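Local coordinates for 182aa long hypothetical protein (Pyrococcus horikoshii, PDB 2GAN), which is a putative acetyltransferase of the GNAT family that probably transfers an acetyl group from acetyl-CoA to an acceptor substrate, at the interface of chains A and B. Coordinates in Å, arbitrary orientation; residue numbers count along the deposited sequence, not the author numbering. Chains: chain A/B, 182aa long hypothetical protein.

The interface of chains A and B. Residues chain A 32, 112-113, 146-147, 150; chain B 151-153.
The first turn of chain B helix 152-159, with B:Glu151 just ahead of it, meets chain A at extended backbone, A:Phe112 and A:Val113 of strand 106-114, A:Thr146 at the end of strand 141-146 and the loop residue A:Tyr32, while B:Glu151 CG lies against the A:Phe147 carbonyl O and the 3-10 helix 148-150. B:Glu151 caps its own helix: CG lies anti to the backbone N (chi1 179°) and the chain bends at chi2, which returns the carboxylate to the helix start, the N-H of B:Tyr153 reaching OE1 from above the carboxylate plane, 2.7 Å from N to OE1. The same OE1 accepts the phenol OH of A:Tyr32 at 2.6 Å through its anti lone pair, so one oxygen both closes the helix start and binds the partner chain. Replacing B:Glu151 by an alanine would probably leave the A:Tyr32 hydroxyl without its carboxylate acceptor across the interface and the B:Tyr153 amide without its cap. Two waters extend the polar contact: water 1 joins A:Tyr32 OH to A:Leu150 O and B:Ala152 N, and water 2 links A:Thr146 OG1 to B:Glu151 OE2. Next to this, the B:Tyr153 ring turns its CD2-CE2 edge to a face of the A:Tyr32 ring, the planes 81° apart and the centroids 5.0 Å apart; CE2 sits off-centre toward the rim. B:Ala152 CB packs by the phenol end, 4.0 Å from A:Tyr32 CZ. Both chains are copies of one protein and a two-fold repeats the patch, which fits a dimer, although the structure alone does not show that it forms in solution. At the far tip, B:Tyr153 OH donates to the backbone carbonyl O of A:Phe112 at 2.7 Å, with a C=O...donor angle of 157°, while A:Val113 CG2 lies 3.7 Å from B:Tyr153 OH.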
# COMPACT_ATOMS: atom_id res chain seq x y z
N TYR A 32 -2.14 -7.91 4.88
CA TYR A 32 -2.30 -9.06 4.00
C TYR A 32 -2.05 -10.35 4.76
O TYR A 32 -1.29 -10.38 5.72
CB TYR A 32 -1.30 -8.97 2.85
CG TYR A 32 -1.34 -7.65 2.09
CD1 TYR A 32 -2.39 -7.35 1.23
CD2 TYR A 32 -0.32 -6.71 2.23
CE1 TYR A 32 -2.43 -6.16 0.52
CE2 TYR A 32 -0.34 -5.51 1.53
CZ TYR A 32 -1.40 -5.24 0.68
OH TYR A 32 -1.45 -4.05 -0.01
N PHE A 112 -0.70 -14.73 -4.51
CA PHE A 112 0.65 -14.34 -4.91
C PHE A 112 1.34 -13.64 -3.76
O PHE A 112 1.02 -12.50 -3.44
CB PHE A 112 0.58 -13.37 -6.09
CG PHE A 112 1.92 -12.84 -6.55
CD1 PHE A 112 2.02 -11.55 -7.07
CD2 PHE A 112 3.06 -13.62 -6.50
CE1 PHE A 112 3.24 -11.05 -7.53
CE2 PHE A 112 4.29 -13.13 -6.96
CZ PHE A 112 4.38 -11.84 -7.48
N VAL A 113 2.31 -14.30 -3.14
CA VAL A 113 3.00 -13.68 -2.04
C VAL A 113 4.45 -14.11 -1.98
O VAL A 113 4.86 -15.03 -2.69
CB VAL A 113 2.32 -14.03 -0.70
CG1 VAL A 113 2.95 -15.27 -0.09
CG2 VAL A 113 2.41 -12.84 0.23
N THR A 146 -7.31 -6.36 -6.68
CA THR A 146 -6.55 -5.65 -5.67
C THR A 146 -7.52 -4.81 -4.85
O THR A 146 -8.58 -4.43 -5.33
CB THR A 146 -5.49 -4.72 -6.29
OG1 THR A 146 -6.15 -3.66 -6.98
CG2 THR A 146 -4.62 -5.49 -7.26
N PHE A 147 -7.12 -4.51 -3.63
CA PHE A 147 -7.95 -3.75 -2.72
C PHE A 147 -7.29 -2.43 -2.35
O PHE A 147 -6.43 -2.37 -1.49
CB PHE A 147 -8.16 -4.61 -1.48
CG PHE A 147 -8.54 -6.02 -1.81
CD1 PHE A 147 -9.79 -6.31 -2.37
CD2 PHE A 147 -7.65 -7.07 -1.59
CE1 PHE A 147 -10.15 -7.61 -2.69
CE2 PHE A 147 -8.00 -8.38 -1.91
CZ PHE A 147 -9.25 -8.65 -2.47
N LEU A 150 -6.23 -0.81 1.07
CA LEU A 150 -5.07 -1.35 1.76
C LEU A 150 -3.82 -0.51 1.51
O LEU A 150 -2.73 -0.83 1.99
CB LEU A 150 -4.84 -2.80 1.35
CG LEU A 150 -6.03 -3.69 1.73
CD1 LEU A 150 -5.74 -5.13 1.34
CD2 LEU A 150 -6.29 -3.60 3.24
N GLU B 151 -1.26 1.29 -3.56
CA GLU B 151 -1.51 0.07 -2.78
C GLU B 151 -0.49 -0.97 -3.27
O GLU B 151 -0.33 -1.16 -4.47
CB GLU B 151 -2.95 -0.41 -2.99
CG GLU B 151 -3.31 -1.69 -2.23
CD GLU B 151 -2.93 -2.94 -2.99
OE1 GLU B 151 -2.32 -3.86 -2.40
OE2 GLU B 151 -3.24 -3.02 -4.19
N ALA B 152 0.19 -1.62 -2.33
CA ALA B 152 1.24 -2.60 -2.62
C ALA B 152 1.05 -3.51 -3.83
O ALA B 152 1.93 -3.58 -4.69
CB ALA B 152 1.51 -3.46 -1.38
N TYR B 153 -0.07 -4.22 -3.90
CA TYR B 153 -0.31 -5.11 -5.03
C TYR B 153 -0.50 -4.36 -6.35
O TYR B 153 0.17 -4.66 -7.34
CB TYR B 153 -1.50 -6.02 -4.74
CG TYR B 153 -1.09 -7.23 -3.95
CD1 TYR B 153 -0.46 -8.30 -4.57
CD2 TYR B 153 -1.26 -7.28 -2.57
CE1 TYR B 153 0.00 -9.38 -3.85
CE2 TYR B 153 -0.80 -8.37 -1.83
CZ TYR B 153 -0.16 -9.42 -2.49
OH TYR B 153 0.34 -10.50 -1.79
O HOH W 1 -0.49 -1.67 0.29
O HOH W 2 -5.76 -1.83 -4.94